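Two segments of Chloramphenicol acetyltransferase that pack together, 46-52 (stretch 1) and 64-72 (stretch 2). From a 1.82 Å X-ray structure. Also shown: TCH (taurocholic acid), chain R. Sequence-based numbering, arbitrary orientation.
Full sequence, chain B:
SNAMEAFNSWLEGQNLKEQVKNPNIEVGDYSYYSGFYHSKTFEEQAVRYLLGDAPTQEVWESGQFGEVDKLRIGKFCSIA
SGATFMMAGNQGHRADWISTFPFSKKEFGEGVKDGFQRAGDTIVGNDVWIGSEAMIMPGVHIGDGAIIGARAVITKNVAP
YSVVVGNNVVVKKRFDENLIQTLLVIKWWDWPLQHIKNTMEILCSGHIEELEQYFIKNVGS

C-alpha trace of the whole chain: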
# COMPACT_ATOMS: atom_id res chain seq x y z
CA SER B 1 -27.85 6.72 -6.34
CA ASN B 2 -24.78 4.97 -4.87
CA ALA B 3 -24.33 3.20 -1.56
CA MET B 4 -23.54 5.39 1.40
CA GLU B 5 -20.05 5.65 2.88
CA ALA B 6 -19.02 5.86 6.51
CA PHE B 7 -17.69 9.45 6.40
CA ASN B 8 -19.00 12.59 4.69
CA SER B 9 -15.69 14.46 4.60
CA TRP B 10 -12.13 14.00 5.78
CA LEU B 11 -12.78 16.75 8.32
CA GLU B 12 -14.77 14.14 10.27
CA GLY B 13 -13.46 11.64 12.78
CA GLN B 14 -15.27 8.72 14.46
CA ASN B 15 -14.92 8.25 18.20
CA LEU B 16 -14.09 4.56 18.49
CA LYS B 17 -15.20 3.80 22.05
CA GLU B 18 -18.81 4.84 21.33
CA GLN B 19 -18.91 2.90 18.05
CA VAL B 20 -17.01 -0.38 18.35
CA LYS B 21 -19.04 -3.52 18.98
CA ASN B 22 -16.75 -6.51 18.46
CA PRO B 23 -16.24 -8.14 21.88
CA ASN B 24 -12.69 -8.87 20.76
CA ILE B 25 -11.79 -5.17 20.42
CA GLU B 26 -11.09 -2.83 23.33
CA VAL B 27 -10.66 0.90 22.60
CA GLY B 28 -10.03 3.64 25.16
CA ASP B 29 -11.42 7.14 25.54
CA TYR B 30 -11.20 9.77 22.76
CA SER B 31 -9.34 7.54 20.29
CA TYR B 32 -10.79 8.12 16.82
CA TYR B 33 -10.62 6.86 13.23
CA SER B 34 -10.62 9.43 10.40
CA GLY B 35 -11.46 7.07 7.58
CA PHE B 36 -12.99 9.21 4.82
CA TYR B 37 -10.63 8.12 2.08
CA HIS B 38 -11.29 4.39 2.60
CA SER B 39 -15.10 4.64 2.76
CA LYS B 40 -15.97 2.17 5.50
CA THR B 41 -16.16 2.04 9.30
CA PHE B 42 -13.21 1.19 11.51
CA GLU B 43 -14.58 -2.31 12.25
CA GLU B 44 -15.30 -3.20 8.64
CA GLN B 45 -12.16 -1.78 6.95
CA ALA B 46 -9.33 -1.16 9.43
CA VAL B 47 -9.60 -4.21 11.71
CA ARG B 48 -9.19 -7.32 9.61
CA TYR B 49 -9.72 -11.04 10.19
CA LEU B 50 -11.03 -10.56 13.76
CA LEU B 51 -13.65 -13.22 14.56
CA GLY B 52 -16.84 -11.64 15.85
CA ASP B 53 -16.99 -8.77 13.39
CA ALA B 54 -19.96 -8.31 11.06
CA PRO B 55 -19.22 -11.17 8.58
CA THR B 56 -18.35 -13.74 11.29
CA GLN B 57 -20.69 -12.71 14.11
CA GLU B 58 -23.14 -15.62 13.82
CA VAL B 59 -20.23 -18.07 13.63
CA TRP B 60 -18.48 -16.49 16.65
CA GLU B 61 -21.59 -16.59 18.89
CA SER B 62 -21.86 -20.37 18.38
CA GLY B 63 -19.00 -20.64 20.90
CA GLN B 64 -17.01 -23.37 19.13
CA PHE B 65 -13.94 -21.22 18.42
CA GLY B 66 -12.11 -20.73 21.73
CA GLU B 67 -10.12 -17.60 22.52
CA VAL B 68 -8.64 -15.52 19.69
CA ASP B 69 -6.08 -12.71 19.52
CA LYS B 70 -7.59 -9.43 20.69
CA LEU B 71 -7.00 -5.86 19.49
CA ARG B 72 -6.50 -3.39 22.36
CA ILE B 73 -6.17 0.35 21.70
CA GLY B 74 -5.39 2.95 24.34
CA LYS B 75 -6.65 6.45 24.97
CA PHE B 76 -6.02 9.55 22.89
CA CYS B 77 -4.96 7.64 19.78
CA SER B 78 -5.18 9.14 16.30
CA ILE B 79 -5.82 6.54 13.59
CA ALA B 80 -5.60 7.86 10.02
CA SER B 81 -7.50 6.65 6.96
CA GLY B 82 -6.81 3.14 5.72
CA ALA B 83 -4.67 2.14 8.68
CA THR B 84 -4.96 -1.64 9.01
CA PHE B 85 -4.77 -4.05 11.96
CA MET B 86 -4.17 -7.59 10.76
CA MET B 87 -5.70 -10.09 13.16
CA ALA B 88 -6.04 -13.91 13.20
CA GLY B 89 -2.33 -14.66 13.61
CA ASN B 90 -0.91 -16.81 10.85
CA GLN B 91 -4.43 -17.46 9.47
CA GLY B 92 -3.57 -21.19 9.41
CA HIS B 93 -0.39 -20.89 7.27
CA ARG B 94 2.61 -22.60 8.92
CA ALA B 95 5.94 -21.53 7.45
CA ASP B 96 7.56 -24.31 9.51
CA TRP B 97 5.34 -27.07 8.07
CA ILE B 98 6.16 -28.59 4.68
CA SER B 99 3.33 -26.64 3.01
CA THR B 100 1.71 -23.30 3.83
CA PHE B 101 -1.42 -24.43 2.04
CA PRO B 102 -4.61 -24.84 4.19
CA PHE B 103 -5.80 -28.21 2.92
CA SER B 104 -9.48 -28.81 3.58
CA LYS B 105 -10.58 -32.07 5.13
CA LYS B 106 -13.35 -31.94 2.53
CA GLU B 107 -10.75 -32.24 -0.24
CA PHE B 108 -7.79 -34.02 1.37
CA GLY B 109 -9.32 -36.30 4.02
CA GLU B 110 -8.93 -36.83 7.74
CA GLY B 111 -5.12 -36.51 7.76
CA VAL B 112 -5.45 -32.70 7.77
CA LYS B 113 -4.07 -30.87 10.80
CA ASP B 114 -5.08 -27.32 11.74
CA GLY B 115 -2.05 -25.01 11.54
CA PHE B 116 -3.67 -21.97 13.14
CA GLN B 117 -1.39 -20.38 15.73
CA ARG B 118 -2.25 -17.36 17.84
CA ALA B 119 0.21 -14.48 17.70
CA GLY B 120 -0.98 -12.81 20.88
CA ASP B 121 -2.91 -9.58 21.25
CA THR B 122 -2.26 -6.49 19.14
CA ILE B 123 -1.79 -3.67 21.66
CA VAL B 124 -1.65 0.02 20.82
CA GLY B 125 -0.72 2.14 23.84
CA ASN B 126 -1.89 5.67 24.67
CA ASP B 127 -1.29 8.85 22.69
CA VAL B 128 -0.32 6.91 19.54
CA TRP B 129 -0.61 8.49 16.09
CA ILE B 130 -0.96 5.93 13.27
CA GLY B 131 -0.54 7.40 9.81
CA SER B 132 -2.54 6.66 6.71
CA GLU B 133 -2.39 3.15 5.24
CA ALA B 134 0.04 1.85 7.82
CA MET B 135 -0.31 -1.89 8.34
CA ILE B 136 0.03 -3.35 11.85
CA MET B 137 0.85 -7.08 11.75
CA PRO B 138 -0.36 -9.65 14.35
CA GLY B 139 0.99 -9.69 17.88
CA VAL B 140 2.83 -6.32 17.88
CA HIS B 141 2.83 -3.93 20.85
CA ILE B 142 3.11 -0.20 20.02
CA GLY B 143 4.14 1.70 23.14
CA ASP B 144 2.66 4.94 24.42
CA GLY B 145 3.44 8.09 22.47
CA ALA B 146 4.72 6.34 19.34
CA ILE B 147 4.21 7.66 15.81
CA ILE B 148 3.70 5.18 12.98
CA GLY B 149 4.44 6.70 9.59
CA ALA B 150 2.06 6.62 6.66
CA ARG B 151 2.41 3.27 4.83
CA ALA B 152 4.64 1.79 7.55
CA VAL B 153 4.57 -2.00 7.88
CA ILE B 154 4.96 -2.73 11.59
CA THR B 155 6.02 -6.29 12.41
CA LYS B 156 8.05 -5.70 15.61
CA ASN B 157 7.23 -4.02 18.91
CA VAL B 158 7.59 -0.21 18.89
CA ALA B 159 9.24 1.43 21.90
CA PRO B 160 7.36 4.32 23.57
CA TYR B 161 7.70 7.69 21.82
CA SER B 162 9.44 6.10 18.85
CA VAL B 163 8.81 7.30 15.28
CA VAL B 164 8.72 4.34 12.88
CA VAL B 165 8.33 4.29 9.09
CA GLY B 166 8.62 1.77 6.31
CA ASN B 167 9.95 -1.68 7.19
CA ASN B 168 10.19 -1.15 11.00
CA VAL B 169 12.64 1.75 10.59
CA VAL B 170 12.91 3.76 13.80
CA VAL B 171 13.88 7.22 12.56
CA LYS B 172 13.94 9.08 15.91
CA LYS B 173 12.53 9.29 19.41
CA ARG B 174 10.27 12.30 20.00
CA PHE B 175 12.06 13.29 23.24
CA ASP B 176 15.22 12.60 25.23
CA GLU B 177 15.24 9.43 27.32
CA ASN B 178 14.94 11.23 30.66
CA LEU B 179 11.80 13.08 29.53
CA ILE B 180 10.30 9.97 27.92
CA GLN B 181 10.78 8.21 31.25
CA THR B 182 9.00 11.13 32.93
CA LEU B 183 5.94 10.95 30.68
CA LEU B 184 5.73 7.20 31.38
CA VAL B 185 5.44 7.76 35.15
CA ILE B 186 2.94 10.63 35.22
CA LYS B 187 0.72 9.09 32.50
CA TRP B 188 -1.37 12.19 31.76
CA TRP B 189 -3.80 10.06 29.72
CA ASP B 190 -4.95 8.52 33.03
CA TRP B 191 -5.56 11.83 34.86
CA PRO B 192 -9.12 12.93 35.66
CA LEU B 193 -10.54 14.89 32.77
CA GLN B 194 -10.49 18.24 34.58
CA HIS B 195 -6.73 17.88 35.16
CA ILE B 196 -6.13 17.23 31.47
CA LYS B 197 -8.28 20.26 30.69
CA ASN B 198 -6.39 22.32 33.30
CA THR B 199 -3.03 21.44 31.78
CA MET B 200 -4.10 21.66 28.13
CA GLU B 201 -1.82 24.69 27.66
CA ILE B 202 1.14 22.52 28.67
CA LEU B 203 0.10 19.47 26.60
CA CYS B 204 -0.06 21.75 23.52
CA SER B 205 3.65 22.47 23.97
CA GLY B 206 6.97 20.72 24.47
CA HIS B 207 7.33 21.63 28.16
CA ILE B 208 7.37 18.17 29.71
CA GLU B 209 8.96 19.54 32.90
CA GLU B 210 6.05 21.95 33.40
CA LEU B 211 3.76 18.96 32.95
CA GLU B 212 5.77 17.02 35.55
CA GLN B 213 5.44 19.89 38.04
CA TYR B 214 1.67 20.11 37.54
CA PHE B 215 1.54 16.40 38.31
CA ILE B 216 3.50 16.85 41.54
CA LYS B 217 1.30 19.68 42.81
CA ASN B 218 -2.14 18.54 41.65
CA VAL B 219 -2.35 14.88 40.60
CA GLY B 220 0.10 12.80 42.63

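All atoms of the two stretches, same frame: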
# COMPACT_ATOMS: atom_id res chain seq x y z
N ALA B 46 -10.62 -1.28 8.78
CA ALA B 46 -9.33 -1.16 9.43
C ALA B 46 -8.94 -2.40 10.23
O ALA B 46 -7.75 -2.74 10.30
CB ALA B 46 -9.35 0.06 10.37
N VAL B 47 -9.89 -3.05 10.88
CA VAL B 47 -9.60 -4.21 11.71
C VAL B 47 -9.97 -5.44 10.92
O VAL B 47 -11.14 -5.64 10.57
CB VAL B 47 -10.37 -4.15 13.04
CG1 VAL B 47 -9.97 -5.34 13.92
CG2 VAL B 47 -10.06 -2.85 13.75
N ARG B 48 -8.98 -6.26 10.59
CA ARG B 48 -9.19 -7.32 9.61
C ARG B 48 -8.92 -8.69 10.20
O ARG B 48 -7.94 -8.88 10.93
CB ARG B 48 -8.32 -7.11 8.35
CG ARG B 48 -8.49 -5.74 7.75
CD ARG B 48 -7.81 -5.64 6.39
NE ARG B 48 -8.06 -4.35 5.75
CZ ARG B 48 -7.54 -3.99 4.59
NH1 ARG B 48 -6.76 -4.84 3.94
NH2 ARG B 48 -7.82 -2.80 4.07
N TYR B 49 -9.81 -9.62 9.86
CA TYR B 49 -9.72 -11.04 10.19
C TYR B 49 -9.93 -11.28 11.68
O TYR B 49 -9.42 -12.26 12.21
CB TYR B 49 -8.39 -11.65 9.74
CG TYR B 49 -8.07 -11.35 8.29
CD1 TYR B 49 -8.72 -12.01 7.26
CD2 TYR B 49 -7.10 -10.39 7.96
CE1 TYR B 49 -8.43 -11.75 5.92
CE2 TYR B 49 -6.79 -10.13 6.59
CZ TYR B 49 -7.46 -10.79 5.60
OH TYR B 49 -7.17 -10.52 4.26
N LEU B 50 -10.69 -10.41 12.34
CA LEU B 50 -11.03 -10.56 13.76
C LEU B 50 -12.40 -11.23 13.91
O LEU B 50 -13.44 -10.61 13.67
CB LEU B 50 -11.01 -9.20 14.46
CG LEU B 50 -11.07 -9.32 15.98
CD1 LEU B 50 -9.96 -10.22 16.45
CD2 LEU B 50 -10.89 -7.97 16.57
N LEU B 51 -12.40 -12.51 14.33
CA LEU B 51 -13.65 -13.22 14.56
C LEU B 51 -14.58 -12.41 15.46
O LEU B 51 -14.16 -11.82 16.45
CB LEU B 51 -13.39 -14.60 15.19
CG LEU B 51 -12.81 -15.67 14.25
CD1 LEU B 51 -12.55 -16.98 14.98
CD2 LEU B 51 -13.76 -15.92 13.07
N GLY B 52 -15.85 -12.37 15.09
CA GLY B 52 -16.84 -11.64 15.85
C GLY B 52 -17.22 -10.32 15.23
O GLY B 52 -18.12 -9.65 15.75
N GLN B 64 -17.83 -22.21 19.44
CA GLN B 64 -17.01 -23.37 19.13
C GLN B 64 -15.61 -22.98 18.70
O GLN B 64 -14.87 -23.81 18.16
CB GLN B 64 -17.70 -24.22 18.06
CG GLN B 64 -19.12 -24.63 18.43
CD GLN B 64 -19.78 -25.50 17.37
OE1 GLN B 64 -19.18 -25.79 16.34
NE2 GLN B 64 -21.02 -25.91 17.63
N PHE B 65 -15.21 -21.72 18.92
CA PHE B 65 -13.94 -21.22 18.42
C PHE B 65 -12.82 -21.17 19.46
O PHE B 65 -11.65 -21.26 19.09
CB PHE B 65 -14.12 -19.81 17.83
CG PHE B 65 -14.44 -19.81 16.36
CD1 PHE B 65 -13.77 -20.65 15.49
CD2 PHE B 65 -15.42 -18.96 15.86
CE1 PHE B 65 -14.06 -20.65 14.14
CE2 PHE B 65 -15.71 -18.96 14.50
CZ PHE B 65 -15.03 -19.80 13.65
N GLY B 66 -13.14 -21.01 20.74
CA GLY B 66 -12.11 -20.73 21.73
C GLY B 66 -11.57 -19.31 21.58
O GLY B 66 -11.96 -18.55 20.70
N GLU B 67 -10.63 -18.97 22.46
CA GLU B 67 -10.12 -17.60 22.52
C GLU B 67 -9.28 -17.28 21.29
O GLU B 67 -8.55 -18.13 20.78
CB GLU B 67 -9.29 -17.38 23.79
CG GLU B 67 -10.07 -17.47 25.11
CD GLU B 67 -9.15 -17.72 26.31
OE1 GLU B 67 -7.98 -18.10 26.08
OE2 GLU B 67 -9.59 -17.55 27.47
N VAL B 68 -9.39 -16.04 20.84
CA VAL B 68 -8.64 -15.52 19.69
C VAL B 68 -7.80 -14.32 20.14
O VAL B 68 -8.01 -13.76 21.22
CB VAL B 68 -9.55 -15.12 18.52
CG1 VAL B 68 -10.28 -16.34 17.96
CG2 VAL B 68 -10.53 -14.03 18.94
N ASP B 69 -6.86 -13.92 19.27
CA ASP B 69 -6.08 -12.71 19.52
C ASP B 69 -6.98 -11.48 19.54
O ASP B 69 -7.88 -11.32 18.71
CB ASP B 69 -4.97 -12.55 18.45
CG ASP B 69 -3.92 -13.66 18.53
OD1 ASP B 69 -3.62 -14.14 19.65
OD2 ASP B 69 -3.44 -14.11 17.47
N LYS B 70 -6.77 -10.61 20.52
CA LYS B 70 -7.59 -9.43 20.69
C LYS B 70 -6.82 -8.19 20.24
O LYS B 70 -5.58 -8.18 20.20
CB LYS B 70 -8.05 -9.29 22.15
CG LYS B 70 -9.14 -10.31 22.55
CD LYS B 70 -9.47 -10.27 24.02
CE LYS B 70 -10.10 -11.62 24.44
NZ LYS B 70 -10.34 -11.76 25.91
N LEU B 71 -7.56 -7.15 19.89
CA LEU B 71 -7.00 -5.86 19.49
C LEU B 71 -7.33 -4.85 20.60
O LEU B 71 -8.50 -4.55 20.85
CB LEU B 71 -7.56 -5.41 18.14
CG LEU B 71 -7.28 -3.93 17.81
CD1 LEU B 71 -5.79 -3.69 17.67
CD2 LEU B 71 -8.04 -3.47 16.57
N ARG B 72 -6.30 -4.32 21.26
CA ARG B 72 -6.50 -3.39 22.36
C ARG B 72 -5.85 -2.06 22.01
O ARG B 72 -4.65 -2.02 21.69
CB ARG B 72 -5.93 -3.96 23.67
CG ARG B 72 -6.30 -5.39 23.95
CD ARG B 72 -5.92 -5.73 25.41
NE ARG B 72 -5.07 -6.91 25.54
CZ ARG B 72 -4.07 -7.02 26.42
NH1 ARG B 72 -3.35 -8.13 26.48
NH2 ARG B 72 -3.78 -6.02 27.24
C1 TCH R . -10.63 -18.30 11.02
C2 TCH R . -11.72 -19.45 11.11
C3 TCH R . -11.17 -20.67 11.90
O3 TCH R . -12.10 -21.69 11.86
C4 TCH R . -9.80 -21.19 11.32
C5 TCH R . -8.74 -20.07 11.20
C6 TCH R . -7.44 -20.59 10.56
C7 TCH R . -7.54 -20.87 8.99
O7 TCH R . -8.28 -22.02 8.74
C8 TCH R . -8.17 -19.68 8.23
C9 TCH R . -9.52 -19.27 8.93
C10 TCH R . -9.32 -18.85 10.40
C11 TCH R . -10.21 -18.18 8.07
C12 TCH R . -10.35 -18.48 6.67
O12 TCH R . -11.37 -19.43 6.43
C13 TCH R . -8.98 -19.07 5.99
C14 TCH R . -8.50 -20.09 6.74
C15 TCH R . -7.17 -20.54 5.96
C16 TCH R . -7.61 -20.52 4.57
C17 TCH R . -8.98 -19.82 4.54
C18 TCH R . -7.97 -17.92 5.88
C19 TCH R . -8.30 -17.72 10.51
O1S TCH R . -8.12 -27.79 0.12
C20 TCH R . -9.07 -18.95 3.37
C21 TCH R . -10.36 -18.09 3.29
C22 TCH R . -9.03 -19.92 2.16
C23 TCH R . -10.32 -20.71 1.95
C24 TCH R . -10.08 -21.68 0.80
N24 TCH R . -9.63 -23.02 1.09
O24 TCH R . -10.23 -21.34 -0.33
C25 TCH R . -9.39 -23.92 -0.02
C26 TCH R . -8.53 -25.07 0.49
S26 TCH R . -9.00 -26.53 -0.46
O2S TCH R . -10.64 -26.66 -0.34
O3S TCH R . -8.54 -26.32 -2.03

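What does Leu 51 do at this contact? More of it is covered by the other stretch than of any other residue here, 86 Å², and a single methyl, CD1, makes both of its closest approaches. Its CA-to-CB bond points toward the other stretch, and with chi1 near m and chi2 near t the chain extends CD1 between two apolar neighbours. Leu 51 CD1 lies 3.6 Å from the centroid of the Phe 65 ring and only 11° off the ring normal, so the methyl sits almost squarely over the face in a CH-pi contact. The same Leu 51 CD1 is 3.8 Å from Val 68 CG1. Phe 65 and Val 68 both direct their CA-to-CB bonds toward stretch 1, and so meet the methyl from the other side of the contact.

What else lies against the Phe 65 ring? A ring offers faces and an edge, and here they have different partners. Leu 51 takes one face, while Phe 65 CE1 comes within 3.2 Å of TCH O3, which lies at the edge, near the ring plane. The ring thus joins the protein contact to the ligand, although Phe 65 itself remains partly exposed.

Which residue answers from the strand end of stretch 2? Leu 71 has 55 Å² covered by stretch 1, and its CA-to-CB bond points toward stretch 1, as that of Val 47 points toward stretch 2. Their side chains meet directly: Val 47 CG2 is 3.5 Å from Leu 71 CD2, a close methyl-to-methyl packing. The CA atoms of Val 47 and Leu 71 stand 8.4 Å apart, a gap that these two side chains bridge.

What fills the space between the two ends? Leu 50, with 53 Å² covered, sets out sideways from its backbone, but the end of its side chain comes nearer to stretch 2. There its two methyls reach different residues. Leu 50 CD2 lies 4.5 Å from Leu 71 CB, a looser apolar contact, whereas Leu 50 CD1 approaches Asp 69 O to 3.3 Å. A methyl cannot satisfy that carbonyl as a hydrogen-bond donor would, and Asp 69 O is buried with no partner anywhere in the model. The carboxylate of Asp 69 fares differently, both oxygens being hydrogen-bonded elsewhere in the structure. No hydrogen bond crosses between the stretches, so the 324 Å² buried here rests chiefly on the packing of apolar side chains.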